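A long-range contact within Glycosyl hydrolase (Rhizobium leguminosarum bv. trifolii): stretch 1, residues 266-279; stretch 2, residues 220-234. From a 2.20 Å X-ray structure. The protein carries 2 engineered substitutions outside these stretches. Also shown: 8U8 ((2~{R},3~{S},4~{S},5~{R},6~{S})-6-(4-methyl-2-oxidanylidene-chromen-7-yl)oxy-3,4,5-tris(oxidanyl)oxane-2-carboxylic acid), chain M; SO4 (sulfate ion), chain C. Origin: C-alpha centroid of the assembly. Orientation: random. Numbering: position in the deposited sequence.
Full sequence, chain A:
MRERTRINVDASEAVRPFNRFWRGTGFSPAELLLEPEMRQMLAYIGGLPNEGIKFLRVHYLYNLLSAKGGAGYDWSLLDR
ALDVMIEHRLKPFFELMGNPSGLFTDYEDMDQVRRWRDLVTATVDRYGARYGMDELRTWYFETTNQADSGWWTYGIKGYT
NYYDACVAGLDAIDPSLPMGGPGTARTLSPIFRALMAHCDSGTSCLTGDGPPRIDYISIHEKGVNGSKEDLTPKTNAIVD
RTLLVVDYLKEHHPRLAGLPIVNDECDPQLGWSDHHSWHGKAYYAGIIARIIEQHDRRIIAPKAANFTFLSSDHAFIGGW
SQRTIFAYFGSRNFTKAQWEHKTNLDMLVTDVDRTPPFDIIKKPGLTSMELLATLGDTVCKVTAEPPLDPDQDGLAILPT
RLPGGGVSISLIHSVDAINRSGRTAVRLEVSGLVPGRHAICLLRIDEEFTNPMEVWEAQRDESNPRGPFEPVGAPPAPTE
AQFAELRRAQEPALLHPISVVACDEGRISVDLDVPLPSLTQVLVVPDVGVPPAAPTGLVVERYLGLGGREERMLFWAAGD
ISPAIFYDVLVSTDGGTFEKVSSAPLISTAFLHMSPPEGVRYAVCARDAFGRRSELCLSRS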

ATOM      1  N   CYS A 266       1.713  -1.910 -10.307  1.00 36.48           N
ATOM      2  CA  CYS A 266       2.702  -0.988 -10.746  1.00 40.14           C
ATOM      3  C   CYS A 266       3.929  -1.164  -9.841  1.00 42.98           C
ATOM      4  O   CYS A 266       3.954  -0.622  -8.750  1.00 50.44           O
ATOM      5  CB  CYS A 266       2.145   0.389 -10.684  1.00 39.65           C
ATOM      6  SG  CYS A 266       3.277   1.676 -11.233  1.00 46.35           S
ATOM      7  N   ASP A 267       4.881  -1.979 -10.275  1.00 37.15           N
ATOM      8  CA  ASP A 267       6.089  -2.247  -9.510  1.00 38.61           C
ATOM      9  C   ASP A 267       7.317  -1.800 -10.320  1.00 37.11           C
ATOM     10  O   ASP A 267       7.277  -1.763 -11.538  1.00 37.04           O
ATOM     11  CB  ASP A 267       6.167  -3.748  -9.144  1.00 39.18           C
ATOM     12  CG  ASP A 267       4.883  -4.236  -8.440  1.00 40.16           C
ATOM     13  OD1 ASP A 267       4.630  -3.848  -7.252  1.00 38.59           O
ATOM     14  OD2 ASP A 267       4.133  -4.987  -9.102  1.00 39.55           O
ATOM     15  N   PRO A 268       8.397  -1.454  -9.642  1.00 36.49           N
ATOM     16  CA  PRO A 268       9.564  -1.005 -10.399  1.00 36.50           C
ATOM     17  C   PRO A 268      10.203  -2.104 -11.226  1.00 34.18           C
ATOM     18  O   PRO A 268      10.765  -1.828 -12.284  1.00 36.01           O
ATOM     19  CB  PRO A 268      10.506  -0.456  -9.334  1.00 36.08           C
ATOM     20  CG  PRO A 268       9.852  -0.685  -8.022  1.00 37.41           C
ATOM     21  CD  PRO A 268       8.535  -1.284  -8.190  1.00 37.69           C
ATOM     22  N   GLN A 269      10.115  -3.345 -10.769  1.00 34.99           N
ATOM     23  CA  GLN A 269      10.646  -4.464 -11.545  1.00 34.33           C
ATOM     24  C   GLN A 269       9.759  -5.692 -11.448  1.00 35.07           C
ATOM     25  O   GLN A 269       9.315  -6.091 -10.341  1.00 34.25           O
ATOM     26  CB  GLN A 269      12.067  -4.804 -11.106  1.00 34.33           C
ATOM     27  CG  GLN A 269      12.755  -5.873 -11.975  1.00 34.89           C
ATOM     28  CD  GLN A 269      14.257  -6.015 -11.756  1.00 35.53           C
ATOM     29  OE1 GLN A 269      14.816  -5.564 -10.744  1.00 34.40           O
ATOM     30  NE2 GLN A 269      14.930  -6.653 -12.715  1.00 35.23           N
ATOM     31  N   LEU A 270       9.505  -6.299 -12.602  1.00 36.17           N
ATOM     32  CA  LEU A 270       8.850  -7.620 -12.683  1.00 38.78           C
ATOM     33  C   LEU A 270       9.568  -8.685 -11.863  1.00 36.15           C
ATOM     34  O   LEU A 270      10.787  -8.608 -11.649  1.00 35.57           O
ATOM     35  CB  LEU A 270       8.702  -8.096 -14.143  1.00 42.36           C
ATOM     36  CG  LEU A 270       7.588  -7.368 -14.885  1.00 51.31           C
ATOM     37  CD1 LEU A 270       7.972  -6.884 -16.299  1.00 56.06           C
ATOM     38  CD2 LEU A 270       6.279  -8.214 -14.894  1.00 53.41           C
ATOM     39  N   GLY A 271       8.800  -9.669 -11.389  1.00 36.40           N
ATOM     40  CA  GLY A 271       9.388 -10.871 -10.698  1.00 36.63           C
ATOM     41  C   GLY A 271       9.697 -10.673  -9.202  1.00 37.36           C
ATOM     42  O   GLY A 271      10.847 -10.514  -8.805  1.00 35.46           O
ATOM     43  N   TRP A 272       8.649 -10.704  -8.384  1.00 36.95           N
ATOM     44  CA  TRP A 272       8.742 -10.361  -6.961  1.00 37.52           C
ATOM     45  C   TRP A 272       9.754 -11.175  -6.188  1.00 36.64           C
ATOM     46  O   TRP A 272      10.348 -10.692  -5.195  1.00 34.76           O
ATOM     47  CB  TRP A 272       7.368 -10.539  -6.280  1.00 36.93           C
ATOM     48  CG  TRP A 272       6.957 -11.950  -5.969  1.00 37.76           C
ATOM     49  CD1 TRP A 272       6.177 -12.767  -6.748  1.00 38.81           C
ATOM     50  CD2 TRP A 272       7.275 -12.708  -4.804  1.00 37.47           C
ATOM     51  NE1 TRP A 272       6.001 -13.973  -6.133  1.00 38.46           N
ATOM     52  CE2 TRP A 272       6.663 -13.967  -4.944  1.00 38.61           C
ATOM     53  CE3 TRP A 272       8.024 -12.451  -3.662  1.00 39.23           C
ATOM     54  CZ2 TRP A 272       6.774 -14.958  -3.984  1.00 41.26           C
ATOM     55  CZ3 TRP A 272       8.147 -13.436  -2.704  1.00 39.82           C
ATOM     56  CH2 TRP A 272       7.535 -14.676  -2.865  1.00 41.42           C
ATOM     57  N   SER A 273       9.884 -12.441  -6.570  1.00 34.69           N
ATOM     58  CA  SER A 273      10.710 -13.363  -5.807  1.00 35.83           C
ATOM     59  C   SER A 273      12.197 -13.375  -6.206  1.00 35.49           C
ATOM     60  O   SER A 273      13.008 -14.004  -5.525  1.00 35.17           O
ATOM     61  CB  SER A 273      10.146 -14.787  -5.885  1.00 37.97           C
ATOM     62  OG  SER A 273      10.314 -15.294  -7.204  1.00 37.19           O
ATOM     63  N   ASP A 274      12.588 -12.685  -7.260  1.00 35.31           N
ATOM     64  CA  ASP A 274      14.020 -12.518  -7.548  1.00 36.49           C
ATOM     65  C   ASP A 274      14.657 -11.636  -6.466  1.00 38.15           C
ATOM     66  O   ASP A 274      13.943 -10.891  -5.802  1.00 35.90           O
ATOM     67  CB  ASP A 274      14.197 -11.852  -8.907  1.00 37.89           C
ATOM     68  CG  ASP A 274      13.810 -12.774 -10.047  1.00 40.00           C
ATOM     69  OD1 ASP A 274      14.057 -13.976  -9.898  1.00 39.55           O
ATOM     70  OD2 ASP A 274      13.297 -12.293 -11.075  1.00 40.65           O
ATOM     71  N   HIS A 275      15.967 -11.781  -6.244  1.00 36.01           N
ATOM     72  CA  HIS A 275      16.646 -11.030  -5.201  1.00 36.58           C
ATOM     73  C   HIS A 275      17.210  -9.714  -5.760  1.00 36.04           C
ATOM     74  O   HIS A 275      18.067  -9.720  -6.637  1.00 33.89           O
ATOM     75  CB  HIS A 275      17.722 -11.873  -4.550  1.00 36.00           C
ATOM     76  CG  HIS A 275      17.160 -13.084  -3.919  1.00 38.44           C
ATOM     77  ND1 HIS A 275      16.529 -13.054  -2.701  1.00 38.76           N
ATOM     78  CD2 HIS A 275      17.037 -14.352  -4.376  1.00 40.78           C
ATOM     79  CE1 HIS A 275      16.104 -14.258  -2.396  1.00 39.75           C
ATOM     80  NE2 HIS A 275      16.409 -15.069  -3.391  1.00 40.38           N
ATOM     81  N   HIS A 276      16.574  -8.614  -5.349  1.00 33.07           N
ATOM     82  CA  HIS A 276      17.030  -7.278  -5.672  1.00 32.16           C
ATOM     83  C   HIS A 276      16.979  -6.522  -4.339  1.00 31.75           C
ATOM     84  O   HIS A 276      15.885  -6.160  -3.847  1.00 31.70           O
ATOM     85  CB  HIS A 276      16.114  -6.637  -6.696  1.00 32.72           C
ATOM     86  CG  HIS A 276      15.978  -7.396  -7.976  1.00 33.59           C
ATOM     87  ND1 HIS A 276      17.010  -7.510  -8.890  1.00 34.67           N
ATOM     88  CD2 HIS A 276      14.931  -8.073  -8.507  1.00 32.73           C
ATOM     89  CE1 HIS A 276      16.597  -8.210  -9.929  1.00 33.71           C
ATOM     90  NE2 HIS A 276      15.347  -8.572  -9.716  1.00 33.54           N
ATOM     91  N   SER A 277      18.153  -6.309  -3.766  1.00 30.65           N
ATOM     92  CA  SER A 277      18.332  -5.825  -2.417  1.00 31.37           C
ATOM     93  C   SER A 277      17.811  -4.407  -2.113  1.00 31.36           C
ATOM     94  O   SER A 277      17.487  -4.086  -0.972  1.00 30.55           O
ATOM     95  CB  SER A 277      19.785  -5.944  -2.009  1.00 33.02           C
ATOM     96  OG  SER A 277      20.082  -7.308  -1.761  1.00 34.63           O
ATOM     97  N   TRP A 278      17.699  -3.603  -3.147  1.00 31.37           N
ATOM     98  CA  TRP A 278      17.106  -2.314  -3.034  1.00 32.09           C
ATOM     99  C   TRP A 278      15.645  -2.316  -2.526  1.00 31.66           C
ATOM    100  O   TRP A 278      15.193  -1.291  -2.034  1.00 31.19           O
ATOM    101  CB  TRP A 278      17.189  -1.541  -4.358  1.00 30.31           C
ATOM    102  CG  TRP A 278      16.749  -2.194  -5.583  1.00 30.91           C
ATOM    103  CD1 TRP A 278      17.573  -2.789  -6.536  1.00 31.61           C
ATOM    104  CD2 TRP A 278      15.419  -2.258  -6.112  1.00 29.54           C
ATOM    105  NE1 TRP A 278      16.810  -3.265  -7.565  1.00 32.38           N
ATOM    106  CE2 TRP A 278      15.493  -2.947  -7.336  1.00 31.36           C
ATOM    107  CE3 TRP A 278      14.152  -1.852  -5.632  1.00 30.36           C
ATOM    108  CZ2 TRP A 278      14.371  -3.184  -8.123  1.00 30.97           C
ATOM    109  CZ3 TRP A 278      13.065  -2.040  -6.413  1.00 30.34           C
ATOM    110  CH2 TRP A 278      13.171  -2.703  -7.653  1.00 32.28           C
ATOM    111  N   HIS A 279      14.949  -3.447  -2.613  1.00 29.90           N
ATOM    112  CA  HIS A 279      13.630  -3.559  -1.993  1.00 30.33           C
ATOM    113  C   HIS A 279      13.666  -3.381  -0.478  1.00 30.07           C
ATOM    114  O   HIS A 279      12.653  -3.020   0.135  1.00 30.02           O
ATOM    115  CB  HIS A 279      12.978  -4.879  -2.324  1.00 31.73           C
ATOM    116  CG  HIS A 279      12.455  -4.969  -3.728  1.00 33.48           C
ATOM    117  ND1 HIS A 279      13.006  -5.806  -4.665  1.00 36.19           N
ATOM    118  CD2 HIS A 279      11.423  -4.352  -4.344  1.00 33.19           C
ATOM    119  CE1 HIS A 279      12.346  -5.706  -5.804  1.00 34.56           C
ATOM    120  NE2 HIS A 279      11.405  -4.805  -5.650  1.00 36.36           N
TER
HETATM  121  C15 8U8 M 712       4.449 -14.656 -17.753  1.00126.91           C
HETATM  122  C13 8U8 M 712       4.304 -13.261 -17.920  1.00131.95           C
HETATM  123  C14 8U8 M 712       4.440 -12.724 -19.204  1.00132.30           C
HETATM  124  C16 8U8 M 712       4.266 -11.354 -19.419  1.00131.61           C
HETATM  125  O9  8U8 M 712       4.433 -10.952 -20.569  1.00128.59           O
HETATM  126  O8  8U8 M 712       3.974 -10.497 -18.376  1.00122.24           O
HETATM  127  C11 8U8 M 712       3.719 -11.003 -17.125  1.00118.18           C
HETATM  128  C10 8U8 M 712       3.291 -10.131 -16.119  1.00111.55           C
HETATM  129  C12 8U8 M 712       3.895 -12.392 -16.880  1.00128.18           C
HETATM  130  C7  8U8 M 712       3.591 -12.869 -15.590  1.00122.67           C
HETATM  131  C8  8U8 M 712       3.158 -11.993 -14.588  1.00115.94           C
HETATM  132  C9  8U8 M 712       3.015 -10.618 -14.837  1.00109.17           C
HETATM  133  O2  8U8 M 712       2.556  -9.722 -13.891  1.00 90.24           O
HETATM  134  C5  8U8 M 712       2.689  -9.911 -12.429  1.00 68.08           C
HETATM  135  O1  8U8 M 712       4.042 -10.289 -12.134  1.00 60.78           O
HETATM  136  C1  8U8 M 712       4.313 -10.834 -10.900  1.00 48.18           C
HETATM  137  C6  8U8 M 712       5.566 -10.246 -10.583  1.00 35.15           C
HETATM  138  O7  8U8 M 712       6.283 -10.886  -9.822  1.00 37.79           O
HETATM  139  O6  8U8 M 712       5.792  -9.155 -11.073  1.00 37.30           O
HETATM  140  C2  8U8 M 712       3.363 -10.436  -9.729  1.00 59.96           C
HETATM  141  O5  8U8 M 712       3.697  -9.103  -9.291  1.00 54.97           O
HETATM  142  C3  8U8 M 712       1.819 -10.585 -10.086  1.00 54.95           C
HETATM  143  O4  8U8 M 712       1.261 -11.607  -9.336  1.00 55.21           O
HETATM  144  C4  8U8 M 712       1.600 -10.837 -11.611  1.00 66.47           C
HETATM  145  O3  8U8 M 712       0.162 -10.618 -11.914  1.00 53.88           O
HETATM  146  S   SO4 C 702      18.468 -17.142  -6.913  0.50 59.86           S
HETATM  147  O1  SO4 C 702      17.120 -17.135  -7.370  1.00140.29           O
HETATM  148  O2  SO4 C 702      18.933 -15.793  -6.843  0.50 64.04           O
HETATM  149  O3  SO4 C 702      19.185 -17.896  -7.900  1.00139.94           O
HETATM  150  O4  SO4 C 702      18.634 -17.737  -5.625  0.50 68.59           O
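Stretch 2 (220-234) HEKGVNGSKEDLTPK

The most unusual feature of this contact is a ligand held from both stretches at one carboxylate. Lys 222 NZ donates to 8U8 O6 at 2.9 Å, and Gly 271 N donates to the same O6 at 3.1 Å. Trp 272 N reaches 8U8 O7 at 2.8 Å. Lys 222 is itself fixed by a salt bridge, NZ to Asp 267 OD2, at 2.7 Å.

Stretch 2 has no regular helix or strand. Stretch 1 is loop or turn up to a 3-10 segment that begins at Ser 277 and takes in His 279, with a type I turn from Gly 271 to Asp 274. The two stretches run in the same direction: Asp 267 lies beside Lys 222, Pro 268 beside Gly 223, Leu 270 beside Gly 226, and His 276 beside Asp 230. The CA atoms of Pro 268 and Gly 223 are 4.2 Å apart. Gly 223 N donates to Asp 267 O at 2.9 Å, and Leu 270 N to Val 224 O at 3.0 Å. Gly 223 fits closely, since a CB there would clash with Pro 268 O.

Gln 269 extends along stretch 2, and its NE2 donates to Asn 225 O at 3.0 Å. Water 5 joins Leu 231 O and Gln 269 OE1, each at 2.7 Å, to Trp 278 NE1 at 2.9 Å. Leu 270 points toward stretch 2 and packs its CB 3.5 Å from Gly 226 N. Pro 233 returns to the start of the contact, with its CG 3.9 Å from Pro 268 CB.

From the end of the turn onward, side chains and waters make most of the link. Asp 274 OD1 forms a salt bridge with Lys 228 NZ at 3.1 Å. His 276 ND1 donates to Asp 230 OD1 at 2.6 Å, nearly in line. Water 1 accepts from Ser 227 N at 3.0 Å and lies 2.5 Å from Asp 274 OD2.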

ATOM      1  N   HIS A 220      -1.438  -3.578 -16.295  1.00 39.88           N
ATOM      2  CA  HIS A 220      -0.214  -3.527 -15.509  1.00 42.97           C
ATOM      3  C   HIS A 220       0.902  -2.930 -16.368  1.00 39.72           C
ATOM      4  O   HIS A 220       1.147  -3.384 -17.479  1.00 38.84           O
ATOM      5  CB  HIS A 220       0.447  -4.860 -15.085  1.00 47.95           C
ATOM      6  CG  HIS A 220      -0.447  -5.994 -14.852  1.00 47.66           C
ATOM      7  ND1 HIS A 220      -1.724  -5.854 -14.373  1.00 52.42           N
ATOM      8  CD2 HIS A 220      -0.218  -7.318 -14.958  1.00 49.04           C
ATOM      9  CE1 HIS A 220      -2.251  -7.041 -14.175  1.00 47.66           C
ATOM     10  NE2 HIS A 220      -1.380  -7.945 -14.572  1.00 51.24           N
ATOM     11  N   GLU A 221       1.615  -2.006 -15.787  1.00 37.42           N
ATOM     12  CA  GLU A 221       2.814  -1.433 -16.394  1.00 38.17           C
ATOM     13  C   GLU A 221       3.856  -1.289 -15.292  1.00 36.95           C
ATOM     14  O   GLU A 221       3.614  -0.638 -14.264  1.00 37.41           O
ATOM     15  CB  GLU A 221       2.523  -0.078 -17.054  1.00 39.50           C
ATOM     16  CG  GLU A 221       1.544  -0.094 -18.243  1.00 41.54           C
ATOM     17  CD  GLU A 221       2.063  -0.869 -19.463  1.00 47.16           C
ATOM     18  OE1 GLU A 221       3.248  -1.330 -19.445  1.00 45.48           O
ATOM     19  OE2 GLU A 221       1.271  -1.046 -20.444  1.00 49.12           O
ATOM     20  N   LYS A 222       4.999  -1.903 -15.522  1.00 37.25           N
ATOM     21  CA  LYS A 222       6.097  -1.990 -14.578  1.00 37.69           C
ATOM     22  C   LYS A 222       7.354  -1.379 -15.120  1.00 35.75           C
ATOM     23  O   LYS A 222       7.508  -1.166 -16.322  1.00 36.26           O
ATOM     24  CB  LYS A 222       6.324  -3.451 -14.193  1.00 37.87           C
ATOM     25  CG  LYS A 222       5.038  -4.078 -13.683  1.00 38.88           C
ATOM     26  CD  LYS A 222       5.268  -5.273 -12.771  1.00 40.12           C
ATOM     27  CE  LYS A 222       3.992  -6.085 -12.447  1.00 41.61           C
ATOM     28  NZ  LYS A 222       4.072  -6.784 -11.114  1.00 40.94           N
ATOM     29  N   GLY A 223       8.259  -1.063 -14.215  1.00 33.34           N
ATOM     30  CA  GLY A 223       9.426  -0.266 -14.579  1.00 35.70           C
ATOM     31  C   GLY A 223      10.493  -0.938 -15.437  1.00 35.14           C
ATOM     32  O   GLY A 223      11.151  -0.293 -16.233  1.00 35.17           O
ATOM     33  N   VAL A 224      10.679  -2.225 -15.259  1.00 36.16           N
ATOM     34  CA  VAL A 224      11.713  -2.946 -16.009  1.00 37.19           C
ATOM     35  C   VAL A 224      11.441  -4.448 -15.904  1.00 38.79           C
ATOM     36  O   VAL A 224      10.772  -4.930 -14.988  1.00 37.90           O
ATOM     37  CB  VAL A 224      13.166  -2.599 -15.560  1.00 35.79           C
ATOM     38  CG1 VAL A 224      13.461  -3.159 -14.172  1.00 34.99           C
ATOM     39  CG2 VAL A 224      14.220  -3.056 -16.577  1.00 35.80           C
ATOM     40  N   ASN A 225      11.936  -5.149 -16.903  1.00 38.14           N
ATOM     41  CA  ASN A 225      11.789  -6.565 -17.045  1.00 39.44           C
ATOM     42  C   ASN A 225      12.376  -7.362 -15.882  1.00 37.05           C
ATOM     43  O   ASN A 225      13.297  -6.909 -15.221  1.00 36.04           O
ATOM     44  CB  ASN A 225      12.498  -7.000 -18.364  1.00 42.52           C
ATOM     45  CG  ASN A 225      11.966  -8.305 -18.893  1.00 46.79           C
ATOM     46  OD1 ASN A 225      10.832  -8.748 -18.552  1.00 48.21           O
ATOM     47  ND2 ASN A 225      12.759  -8.941 -19.772  1.00 48.67           N
ATOM     48  N   GLY A 226      11.818  -8.547 -15.669  1.00 37.57           N
ATOM     49  CA  GLY A 226      12.291  -9.525 -14.695  1.00 39.41           C
ATOM     50  C   GLY A 226      13.685  -9.993 -15.068  1.00 39.56           C
ATOM     51  O   GLY A 226      13.951 -10.130 -16.229  1.00 37.42           O
ATOM     52  N   SER A 227      14.581 -10.162 -14.081  1.00 38.05           N
ATOM     53  CA  SER A 227      15.917 -10.669 -14.329  1.00 37.84           C
ATOM     54  C   SER A 227      16.559 -11.047 -13.010  1.00 38.36           C
ATOM     55  O   SER A 227      16.205 -10.514 -11.973  1.00 36.42           O
ATOM     56  CB  SER A 227      16.745  -9.552 -14.987  1.00 37.87           C
ATOM     57  OG  SER A 227      18.052  -9.947 -15.145  1.00 39.01           O
ATOM     58  N   LYS A 228      17.588 -11.880 -13.072  1.00 38.35           N
ATOM     59  CA  LYS A 228      18.490 -12.091 -11.945  1.00 38.86           C
ATOM     60  C   LYS A 228      19.466 -10.950 -11.806  1.00 35.82           C
ATOM     61  O   LYS A 228      20.070 -10.795 -10.731  1.00 36.02           O
ATOM     62  CB  LYS A 228      19.358 -13.341 -12.138  1.00 43.68           C
ATOM     63  CG  LYS A 228      18.621 -14.616 -12.437  1.00 47.78           C
ATOM     64  CD  LYS A 228      17.722 -14.929 -11.290  1.00 51.26           C
ATOM     65  CE  LYS A 228      17.004 -16.256 -11.504  1.00 55.32           C
ATOM     66  NZ  LYS A 228      16.051 -16.319 -10.362  1.00 61.08           N
ATOM     67  N   GLU A 229      19.653 -10.188 -12.879  1.00 33.43           N
ATOM     68  CA  GLU A 229      20.488  -8.989 -12.830  1.00 35.64           C
ATOM     69  C   GLU A 229      19.689  -7.839 -12.274  1.00 34.73           C
ATOM     70  O   GLU A 229      18.481  -7.779 -12.479  1.00 33.59           O
ATOM     71  CB  GLU A 229      21.001  -8.600 -14.213  1.00 37.32           C
ATOM     72  CG  GLU A 229      22.260  -9.378 -14.583  1.00 40.63           C
ATOM     73  CD  GLU A 229      21.972 -10.809 -14.885  1.00 42.51           C
ATOM     74  OE1 GLU A 229      21.195 -11.012 -15.808  1.00 43.50           O
ATOM     75  OE2 GLU A 229      22.488 -11.695 -14.200  1.00 47.35           O
ATOM     76  N   ASP A 230      20.373  -6.920 -11.620  1.00 33.86           N
ATOM     77  CA  ASP A 230      19.760  -5.651 -11.191  1.00 35.56           C
ATOM     78  C   ASP A 230      19.596  -4.643 -12.303  1.00 35.05           C
ATOM     79  O   ASP A 230      20.279  -3.620 -12.374  1.00 36.38           O
ATOM     80  CB  ASP A 230      20.538  -5.029 -10.031  1.00 37.12           C
ATOM     81  CG  ASP A 230      20.315  -5.765  -8.725  1.00 40.12           C
ATOM     82  OD1 ASP A 230      19.489  -6.683  -8.636  1.00 40.99           O
ATOM     83  OD2 ASP A 230      20.991  -5.425  -7.757  1.00 48.96           O
ATOM     84  N   LEU A 231      18.671  -4.936 -13.193  1.00 34.35           N
ATOM     85  CA  LEU A 231      18.340  -4.015 -14.232  1.00 34.81           C
ATOM     86  C   LEU A 231      17.704  -2.766 -13.592  1.00 35.17           C
ATOM     87  O   LEU A 231      17.148  -2.819 -12.475  1.00 33.62           O
ATOM     88  CB  LEU A 231      17.372  -4.689 -15.211  1.00 34.61           C
ATOM     89  CG  LEU A 231      17.859  -5.977 -15.884  1.00 35.06           C
ATOM     90  CD1 LEU A 231      16.800  -6.435 -16.887  1.00 36.04           C
ATOM     91  CD2 LEU A 231      19.192  -5.862 -16.585  1.00 34.93           C
ATOM     92  N   THR A 232      17.833  -1.655 -14.302  1.00 34.39           N
ATOM     93  CA  THR A 232      17.469  -0.338 -13.796  1.00 35.80           C
ATOM     94  C   THR A 232      15.999  -0.013 -14.134  1.00 34.29           C
ATOM     95  O   THR A 232      15.654   0.037 -15.294  1.00 35.83           O
ATOM     96  CB  THR A 232      18.411   0.728 -14.385  1.00 34.74           C
ATOM     97  OG1 THR A 232      19.719   0.498 -13.846  1.00 36.45           O
ATOM     98  CG2 THR A 232      17.983   2.110 -13.941  1.00 34.94           C
ATOM     99  N   PRO A 233      15.124   0.157 -13.139  1.00 34.13           N
ATOM    100  CA  PRO A 233      13.751   0.619 -13.482  1.00 34.91           C
ATOM    101  C   PRO A 233      13.708   1.883 -14.366  1.00 35.90           C
ATOM    102  O   PRO A 233      14.471   2.796 -14.134  1.00 38.67           O
ATOM    103  CB  PRO A 233      13.131   0.941 -12.111  1.00 34.18           C
ATOM    104  CG  PRO A 233      13.865   0.034 -11.154  1.00 34.08           C
ATOM    105  CD  PRO A 233      15.297  -0.008 -11.687  1.00 33.65           C
ATOM    106  N   LYS A 234      12.857   1.907 -15.382  1.00 36.33           N
ATOM    107  CA  LYS A 234      12.618   3.103 -16.222  1.00 39.34           C
ATOM    108  C   LYS A 234      11.244   3.687 -15.833  1.00 35.50           C
ATOM    109  O   LYS A 234      10.229   3.317 -16.400  1.00 34.91           O
ATOM    110  CB  LYS A 234      12.612   2.730 -17.741  1.00 45.19           C
ATOM    111  CG  LYS A 234      13.988   2.582 -18.390  1.00 52.54           C
ATOM    112  CD  LYS A 234      14.953   1.819 -17.480  1.00 61.86           C
ATOM    113  CE  LYS A 234      16.285   1.300 -18.086  1.00 65.24           C
ATOM    114  NZ  LYS A 234      16.241  -0.205 -18.150  1.00 62.28           N
TER
HETATM  115  O   HOH W   1      13.360  -9.782 -11.365  1.00 32.22           O
HETATM  116  O   HOH W   2      18.905 -11.823  -8.388  1.00 36.84           O
HETATM  117  O   HOH W   3      20.577  -6.454  -5.328  1.00 35.89           O
HETATM  118  O   HOH W   4      20.649  -8.997  -6.951  0.50 41.68           O
HETATM  119  O   HOH W   5      17.148  -4.328 -10.268  1.00 29.71           O